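Local coordinates for oxygen-independent coproporphyrinogen III oxidase (Escherichia coli, PDB 1OLT), which catalyses the anaerobic oxidative decarboxylation of two propionate groups of coproporphyrinogen III to the vinyl groups of protoporphyrinogen IX, using S-adenosylmethionine and a [4Fe-4S] cluster, at residues L232-L237 with S280-I285; Q311-Q316 with S376-F381; A121-L126 with L156-A161. All coordinates share one frame; numbering follows the deposited sequence. Where two conformers were deposited one is given.

Overall arrangement
Contact 3 comes first along the chain, contact 1 second and contact 2 last, each closing before the next opens. Contact 3 packs helices 120-133 and 154-161 in the outer helix layer of the radical SAM partial barrel. Contact 1 joins the starts of strands 236-241 and 283-286, both in the barrel sheet. Contact 2 ties strand 313-314 to helix 365-380 of the HemN C-terminal region. Contacts 1 and 2, centres about 17 Å apart, touch where I285 packs on Y313 and F381. There the barrel's end meets the C-terminal region, and Q311 of contact 2 lines an S-adenosylmethionine pocket. Contact 3 stands apart, its centre about 27 Å from that of contact 1 and about 30 Å from that of contact 2.

Contact 1 of 3, residues L232-L237 with S280-I285; sequences LNPDRL and SGYQFI
Y282 reaches across to P234 and makes the one hydrogen bond between these segments. Its OH donates to P234 O at 2.6 Å. The bond is short, and the hydroxyl lies in the carbonyl plane, with a C=O...donor angle of 146°. As a proline, P234 has no backbone N-H to give, so its carbonyl is the backbone group it can offer here. The tyrosine CG is anti to its own carbonyl carbon (chi1 -62°), and this points the ring toward 232-237, edge first to the backbone.

The edge of the ring gathers oxygen. P234 O lies in the ring plane, and D235 O comes in at the same level, 3.7 Å from Y282 CE1. At the tip, the proline ring crosses the tyrosine at about a right angle, with P234 CD 3.3 Å from Y282 OH. N233 OD1 is farther off, 3.7 Å from the same Y282 OH.

Strand 236-241 is the sixth strand of the (beta/alpha)6 partial barrel of radical SAM enzymes, paired parallel with strand 207-212. Strand 289-291 pairs with it antiparallel and also pairs with strand 283-286. Y282 stands just ahead of strand 283-286, after a Schellman motif ends helix 263-279 at G281. The positive phi of G281 suits a glycine.

The apolar part is a CH-pi contact. L237 CD1 sits over one face of the Y282 ring, 3.5 Å from its centroid and only 9° off the normal. The methyl is thus almost centred on the ring. L237 CD1 is 3.6 Å from Y282 CE1, its nearest ring atom. The Y282 side chain also touches F290.

Charges point elsewhere. D235 makes a salt bridge to R292, and R236 makes salt bridges to D295 and E296.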
# COMPACT_ATOMS: atom_id res chain seq x y z
N LEU A 232 3.51 6.02 -22.01
CA LEU A 232 2.19 5.76 -21.40
C LEU A 232 1.76 6.87 -20.49
O LEU A 232 0.57 7.16 -20.34
CB LEU A 232 2.29 4.44 -20.64
CG LEU A 232 1.13 3.88 -19.89
CD1 LEU A 232 0.08 3.46 -20.94
CD2 LEU A 232 1.61 2.70 -19.02
N ASN A 233 2.75 7.53 -19.88
CA ASN A 233 2.54 8.73 -19.05
C ASN A 233 1.53 8.56 -17.91
O ASN A 233 0.54 9.30 -17.85
CB ASN A 233 2.15 9.88 -19.98
CG ASN A 233 2.02 11.20 -19.27
OD1 ASN A 233 2.70 11.44 -18.28
ND2 ASN A 233 1.20 12.09 -19.80
N PRO A 234 1.78 7.65 -16.97
CA PRO A 234 0.97 7.54 -15.78
C PRO A 234 1.22 8.73 -14.90
O PRO A 234 2.27 9.36 -15.03
CB PRO A 234 1.49 6.27 -15.08
CG PRO A 234 2.85 6.10 -15.54
CD PRO A 234 2.91 6.71 -16.95
N ASP A 235 0.29 9.03 -14.00
CA ASP A 235 0.47 10.09 -13.04
C ASP A 235 1.44 9.68 -11.90
O ASP A 235 2.16 10.53 -11.37
CB ASP A 235 -0.87 10.52 -12.44
CG ASP A 235 -1.82 11.03 -13.48
OD1 ASP A 235 -1.37 11.84 -14.34
OD2 ASP A 235 -3.00 10.65 -13.55
N ARG A 236 1.48 8.39 -11.60
CA ARG A 236 2.24 7.89 -10.47
C ARG A 236 2.71 6.49 -10.83
O ARG A 236 2.05 5.79 -11.61
CB ARG A 236 1.40 7.76 -9.18
CG ARG A 236 0.93 8.98 -8.51
CD ARG A 236 -0.15 8.68 -7.39
NE ARG A 236 -0.55 9.92 -6.71
CZ ARG A 236 -1.54 10.05 -5.81
NH1 ARG A 236 -2.23 9.01 -5.38
NH2 ARG A 236 -1.79 11.25 -5.30
N LEU A 237 3.83 6.09 -10.24
CA LEU A 237 4.41 4.76 -10.44
C LEU A 237 4.81 4.16 -9.11
O LEU A 237 5.30 4.85 -8.19
CB LEU A 237 5.66 4.76 -11.31
CG LEU A 237 5.59 5.27 -12.72
CD1 LEU A 237 5.89 6.72 -12.77
CD2 LEU A 237 6.58 4.56 -13.59
N SER A 280 12.17 12.04 -16.53
CA SER A 280 10.82 12.00 -17.09
C SER A 280 9.77 12.86 -16.33
O SER A 280 8.60 12.83 -16.68
CB SER A 280 10.30 10.57 -17.18
OG SER A 280 11.19 9.85 -18.01
N GLY A 281 10.23 13.58 -15.28
CA GLY A 281 9.39 14.48 -14.53
C GLY A 281 8.73 13.85 -13.34
O GLY A 281 7.79 14.39 -12.84
N TYR A 282 9.19 12.70 -12.88
CA TYR A 282 8.64 12.12 -11.65
C TYR A 282 9.58 12.37 -10.40
O TYR A 282 10.79 12.15 -10.46
CB TYR A 282 8.38 10.66 -11.82
CG TYR A 282 7.37 10.31 -12.88
CD1 TYR A 282 6.01 10.40 -12.65
CD2 TYR A 282 7.80 9.94 -14.17
CE1 TYR A 282 5.08 10.09 -13.67
CE2 TYR A 282 6.92 9.61 -15.17
CZ TYR A 282 5.54 9.69 -14.93
OH TYR A 282 4.68 9.33 -15.94
N GLN A 283 9.02 12.87 -9.31
CA GLN A 283 9.74 12.93 -8.02
C GLN A 283 9.73 11.55 -7.35
O GLN A 283 8.66 10.90 -7.26
CB GLN A 283 9.02 13.93 -7.12
CG GLN A 283 9.87 14.66 -6.13
CD GLN A 283 9.05 15.67 -5.31
OE1 GLN A 283 8.34 16.51 -5.87
NE2 GLN A 283 9.12 15.54 -3.99
N PHE A 284 10.89 11.08 -6.90
CA PHE A 284 10.93 9.89 -6.01
C PHE A 284 10.37 10.31 -4.61
O PHE A 284 11.00 11.09 -3.91
CB PHE A 284 12.36 9.32 -5.89
CG PHE A 284 12.47 8.07 -5.01
CD1 PHE A 284 11.48 7.10 -5.00
CD2 PHE A 284 13.59 7.88 -4.22
CE1 PHE A 284 11.56 5.99 -4.21
CE2 PHE A 284 13.72 6.76 -3.42
CZ PHE A 284 12.71 5.80 -3.41
N ILE A 285 9.18 9.85 -4.25
CA ILE A 285 8.54 10.21 -2.98
C ILE A 285 9.20 9.40 -1.84
O ILE A 285 9.60 9.95 -0.81
CB ILE A 285 7.04 9.92 -2.98
CG1 ILE A 285 6.33 10.60 -4.16
CG2 ILE A 285 6.42 10.38 -1.64
CD1 ILE A 285 6.56 12.11 -4.23

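Contact 2 of 3, residues Q311-Q316 with S376-F381; sequences QGYTTQ and SLICNF. With SAM (S-adenosylmethionine), chain D.
The hydroxyl of Y313 meets the carbonyl of I378 from above its plane. Y313 OH donates to I378 O at 3.0 Å, with the donor 44° out of the carbonyl plane and a C=O...donor angle of 135°. The bond therefore does not follow a lone pair. It joins strand 313-314, paired antiparallel with strand 307-308, to the last turn of helix 365-380. That helix belongs to the HemN C-terminal family region, so the contact ties this region to the small two-stranded sheet.

Y313 has its CG anti to the carbonyl carbon (chi1 -74°), and the ring extends from the strand to the helix. I378 O lies at the ring edge, near its plane. C379 SG is also at the edge, 5.1 Å from the centroid of the Y313 ring, in a sulfur-aromatic contact. The nearest ring atom to the sulfur is Y313 CE1, 3.9 Å from C379 SG. Y313 CE1 also comes within 3.8 Å of C379 CA, against the helix backbone. R308 adds a cation-pi contact to the Y313 ring. A valine here would probably leave I378 O without its hydroxyl donor and open a gap beside C379 SG.

Beyond Y313 the chain bends in an ST turn, in which T314 OG1 accepts from Q316 N. On the other side of Y313, G312 has backbone angles that call for glycine. It leads back to Q311, which lines the S-adenosylmethionine pocket. Q311 NE2 makes a weak hydrogen bond to E145 OE2, an atom that also binds the ligand. The Q311 side chain bends at chi2, and Q311 OE1 comes within 2.9 Å of SAM C5'.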
# COMPACT_ATOMS: atom_id res chain seq x y z
N GLN A 311 -2.30 0.91 2.47
CA GLN A 311 -2.33 0.95 1.02
C GLN A 311 -1.14 1.78 0.53
O GLN A 311 -0.71 1.56 -0.54
CB GLN A 311 -3.67 1.52 0.51
CG GLN A 311 -3.84 1.60 -1.03
CD GLN A 311 -3.61 0.31 -1.74
OE1 GLN A 311 -3.83 -0.74 -1.18
NE2 GLN A 311 -3.19 0.38 -3.04
N GLY A 312 -0.60 2.69 1.34
CA GLY A 312 0.55 3.49 0.93
C GLY A 312 0.48 4.94 1.32
O GLY A 312 -0.18 5.33 2.30
N TYR A 313 1.21 5.79 0.59
CA TYR A 313 1.22 7.20 0.93
C TYR A 313 -0.14 7.86 0.70
O TYR A 313 -0.88 7.48 -0.20
CB TYR A 313 2.27 7.89 0.09
CG TYR A 313 3.69 7.62 0.51
CD1 TYR A 313 4.13 7.93 1.79
CD2 TYR A 313 4.57 7.10 -0.37
CE1 TYR A 313 5.47 7.71 2.16
CE2 TYR A 313 5.92 6.91 -0.02
CZ TYR A 313 6.36 7.21 1.25
OH TYR A 313 7.69 6.98 1.56
N THR A 314 -0.42 8.89 1.50
CA THR A 314 -1.70 9.57 1.42
C THR A 314 -1.62 10.90 2.09
O THR A 314 -0.84 11.06 3.04
CB THR A 314 -2.86 8.72 2.11
OG1 THR A 314 -4.12 9.39 1.98
CG2 THR A 314 -2.66 8.65 3.62
N THR A 315 -2.43 11.86 1.63
CA THR A 315 -2.59 13.18 2.29
C THR A 315 -3.46 13.16 3.56
O THR A 315 -3.38 14.04 4.35
CB THR A 315 -3.24 14.20 1.31
OG1 THR A 315 -4.30 13.57 0.56
CG2 THR A 315 -2.22 14.63 0.24
N GLN A 316 -4.30 12.16 3.71
CA GLN A 316 -5.27 12.07 4.80
C GLN A 316 -4.72 11.31 6.01
O GLN A 316 -4.75 10.04 6.06
CB GLN A 316 -6.52 11.37 4.28
CG GLN A 316 -7.14 12.08 3.04
CD GLN A 316 -8.53 11.53 2.65
OE1 GLN A 316 -9.30 11.04 3.53
NE2 GLN A 316 -8.87 11.64 1.36
N SER A 376 6.74 9.71 10.52
CA SER A 376 7.46 10.94 10.15
C SER A 376 8.74 10.72 9.33
O SER A 376 9.00 11.45 8.40
CB SER A 376 7.83 11.75 11.41
OG SER A 376 8.61 12.88 11.05
N LEU A 377 9.54 9.72 9.66
CA LEU A 377 10.79 9.47 8.96
C LEU A 377 10.53 8.92 7.56
O LEU A 377 11.15 9.31 6.60
CB LEU A 377 11.66 8.48 9.77
CG LEU A 377 12.36 9.06 11.04
CD1 LEU A 377 13.04 7.96 11.86
CD2 LEU A 377 13.36 10.10 10.66
N ILE A 378 9.58 8.00 7.48
CA ILE A 378 9.23 7.31 6.23
C ILE A 378 8.59 8.25 5.22
O ILE A 378 8.91 8.18 4.03
CB ILE A 378 8.26 6.16 6.54
CG1 ILE A 378 8.99 5.06 7.32
CG2 ILE A 378 7.59 5.63 5.25
CD1 ILE A 378 9.91 4.20 6.47
N CYS A 379 7.73 9.14 5.70
CA CYS A 379 6.94 10.02 4.84
C CYS A 379 7.63 11.35 4.53
O CYS A 379 7.55 11.81 3.42
CB CYS A 379 5.62 10.36 5.47
SG CYS A 379 4.53 8.97 5.70
N ASN A 380 8.24 11.97 5.56
CA ASN A 380 8.86 13.31 5.44
C ASN A 380 10.39 13.35 5.43
O ASN A 380 10.99 14.39 5.21
CB ASN A 380 8.31 14.19 6.55
CG ASN A 380 6.80 14.40 6.39
OD1 ASN A 380 6.34 14.79 5.34
ND2 ASN A 380 6.04 14.08 7.44
N PHE A 381 11.01 12.21 5.67
CA PHE A 381 12.46 12.10 5.66
C PHE A 381 13.15 13.07 6.64
O PHE A 381 14.27 13.55 6.38
CB PHE A 381 13.00 12.18 4.25
CG PHE A 381 12.65 10.96 3.45
CD1 PHE A 381 11.35 10.82 2.91
CD2 PHE A 381 13.55 9.92 3.30
CE1 PHE A 381 10.98 9.65 2.20
CE2 PHE A 381 13.21 8.77 2.57
CZ PHE A 381 11.92 8.63 2.02
N SAM D . 1.72 -5.77 -0.54
CA SAM D . 2.44 -5.66 -1.83
C SAM D . 3.91 -6.10 -1.69
O SAM D . 4.42 -7.02 -2.36
OXT SAM D . 4.71 -5.58 -0.88
CB SAM D . 2.32 -4.22 -2.39
CG SAM D . 0.89 -3.78 -2.83
SD SAM D . 0.08 -2.58 -1.72
CE SAM D . 0.42 -0.99 -2.57
C5' SAM D . -1.74 -2.65 -1.92
C4' SAM D . -2.30 -4.00 -1.51
O4' SAM D . -2.10 -4.11 -0.11
C3' SAM D . -3.81 -4.15 -1.72
O3' SAM D . -4.13 -4.41 -3.07
C2' SAM D . -4.09 -5.25 -0.72
O2' SAM D . -3.63 -6.48 -1.22
C1' SAM D . -3.20 -4.84 0.47
N9 SAM D . -3.89 -3.96 1.39
C8 SAM D . -4.03 -2.62 1.31
N7 SAM D . -4.78 -2.18 2.40
C5 SAM D . -5.09 -3.22 3.13
C6 SAM D . -5.81 -3.35 4.28
N6 SAM D . -6.34 -2.34 4.94
N1 SAM D . -5.96 -4.60 4.77
C2 SAM D . -5.43 -5.67 4.15
N3 SAM D . -4.74 -5.56 3.01
C4 SAM D . -4.57 -4.34 2.51

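Contact 3 of 3, residues A121-L126 with L156-A161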
# COMPACT_ATOMS: atom_id res chain seq x y z
N ALA A 121 -22.60 -5.26 -12.53
CA ALA A 121 -23.67 -5.44 -11.54
C ALA A 121 -23.13 -5.63 -10.12
O ALA A 121 -23.64 -5.05 -9.21
CB ALA A 121 -24.63 -6.63 -11.92
N GLN A 122 -22.10 -6.41 -9.97
CA GLN A 122 -21.45 -6.64 -8.68
C GLN A 122 -20.77 -5.35 -8.11
O GLN A 122 -20.89 -5.03 -6.92
CB GLN A 122 -20.42 -7.81 -8.81
CG GLN A 122 -21.13 -9.11 -9.05
CD GLN A 122 -20.25 -10.18 -9.57
OE1 GLN A 122 -19.12 -9.90 -10.09
NE2 GLN A 122 -20.77 -11.43 -9.56
N ILE A 123 -20.09 -4.61 -8.97
CA ILE A 123 -19.50 -3.32 -8.59
C ILE A 123 -20.60 -2.46 -8.06
O ILE A 123 -20.48 -1.85 -6.99
CB ILE A 123 -18.86 -2.65 -9.80
CG1 ILE A 123 -17.57 -3.37 -10.15
CG2 ILE A 123 -18.59 -1.19 -9.51
CD1 ILE A 123 -17.04 -3.07 -11.52
N SER A 124 -21.71 -2.37 -8.81
CA SER A 124 -22.83 -1.52 -8.37
C SER A 124 -23.43 -1.98 -7.05
O SER A 124 -23.81 -1.14 -6.18
CB SER A 124 -23.96 -1.44 -9.42
OG SER A 124 -23.51 -0.84 -10.61
N ARG A 125 -23.57 -3.29 -6.93
CA ARG A 125 -24.12 -3.84 -5.69
C ARG A 125 -23.26 -3.46 -4.44
O ARG A 125 -23.79 -3.08 -3.40
CB ARG A 125 -24.27 -5.36 -5.76
CG ARG A 125 -24.84 -6.02 -4.50
CD ARG A 125 -24.86 -7.57 -4.54
NE ARG A 125 -25.20 -8.08 -3.23
CZ ARG A 125 -25.05 -9.33 -2.86
NH1 ARG A 125 -24.54 -10.22 -3.70
NH2 ARG A 125 -25.41 -9.71 -1.63
N LEU A 126 -21.96 -3.63 -4.53
CA LEU A 126 -21.12 -3.32 -3.44
C LEU A 126 -21.09 -1.85 -3.12
O LEU A 126 -21.13 -1.49 -1.93
CB LEU A 126 -19.72 -3.87 -3.65
CG LEU A 126 -18.70 -3.65 -2.55
CD1 LEU A 126 -19.18 -4.11 -1.18
CD2 LEU A 126 -17.46 -4.33 -2.91
N LEU A 156 -14.49 1.12 -17.10
CA LEU A 156 -14.01 2.39 -16.56
C LEU A 156 -15.10 3.44 -16.52
O LEU A 156 -15.22 4.15 -15.51
CB LEU A 156 -12.80 2.91 -17.34
CG LEU A 156 -11.58 1.97 -17.35
CD1 LEU A 156 -10.46 2.67 -18.10
CD2 LEU A 156 -11.14 1.46 -16.01
N ASP A 157 -15.92 3.55 -17.57
CA ASP A 157 -17.07 4.47 -17.54
C ASP A 157 -18.02 4.09 -16.38
O ASP A 157 -18.52 4.95 -15.69
CB ASP A 157 -17.83 4.50 -18.84
CG ASP A 157 -16.89 4.84 -20.03
OD1 ASP A 157 -16.17 3.98 -20.55
OD2 ASP A 157 -16.83 5.97 -20.45
N HIS A 158 -18.24 2.82 -16.17
CA HIS A 158 -19.12 2.37 -15.11
C HIS A 158 -18.54 2.71 -13.74
O HIS A 158 -19.26 3.17 -12.86
CB HIS A 158 -19.30 0.90 -15.17
CG HIS A 158 -20.34 0.38 -14.22
ND1 HIS A 158 -21.68 0.57 -14.42
CD2 HIS A 158 -20.23 -0.32 -13.07
CE1 HIS A 158 -22.37 -0.00 -13.45
NE2 HIS A 158 -21.50 -0.56 -12.61
N LEU A 159 -17.23 2.51 -13.54
CA LEU A 159 -16.59 2.90 -12.28
C LEU A 159 -16.73 4.40 -12.02
O LEU A 159 -17.00 4.85 -10.90
CB LEU A 159 -15.09 2.51 -12.26
CG LEU A 159 -14.88 1.00 -12.33
CD1 LEU A 159 -13.47 0.67 -12.68
CD2 LEU A 159 -15.27 0.40 -10.99
N ARG A 160 -16.47 5.18 -13.04
CA ARG A 160 -16.68 6.59 -12.94
C ARG A 160 -18.13 6.97 -12.57
O ARG A 160 -18.37 7.84 -11.70
CB ARG A 160 -16.35 7.19 -14.26
CG ARG A 160 -15.94 8.50 -14.12
CD ARG A 160 -14.43 8.70 -13.69
NE ARG A 160 -14.37 10.17 -13.66
CZ ARG A 160 -14.72 10.89 -12.61
NH1 ARG A 160 -15.03 10.30 -11.43
NH2 ARG A 160 -14.70 12.18 -12.69
N ALA A 161 -19.11 6.31 -13.18
CA ALA A 161 -20.51 6.60 -12.86
C ALA A 161 -20.81 6.19 -11.43
O ALA A 161 -21.66 6.79 -10.81
CB ALA A 161 -21.56 5.89 -13.89
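H158 and I123 have the most surface buried here, with L159 next. H158 carries the polar half. Its CG is anti to the backbone N (chi1 -172°), and the imidazole extends across to the other helix. H158 NE2 donates to S124 OG, a weak bond although it is 2.8 Å long. The serine oxygen lies at the ring edge, near its plane, and S124 OG is also 3.2 Å from H158 CE1.

I123 carries the apolar half. Its CG2 methyl meets the same imidazole at the edge, with I123 CG2 4.0 Å from H158 CD2, while the two side chains run past each other in opposite directions. Its other branch turns to L159. I123 CD1 touches L159 CD2 at 3.9 Å, and these two side chains cross at about a right angle. I123 CG2 also lies 4.0 Å from L159 CD2, so one leucine methyl meets both isoleucine methyls.

The helices are neighbours in the radical SAM core. Helix 120-133 links strand 105-112 to strand 140-146, and helix 154-161 links strand 140-146 to strand 166-172. The three strands are parallel, so these are successive beta-alpha-beta units with adjacent helices. The two segments run nearly parallel, with axes 10.5 Å apart at an angle of 13°. The closest CA atoms are those of I123 and L159, at 7.8 Å.

S124 OG is also hydrogen-bonded to E162 OE2 and K120 O. H158 NE2 makes a second weak bond, to K120 O. The N-H of H158 is thus divided between S124 OG and K120 O, and the nearby E162 carboxylate would probably favour a protonated NE2 on H158.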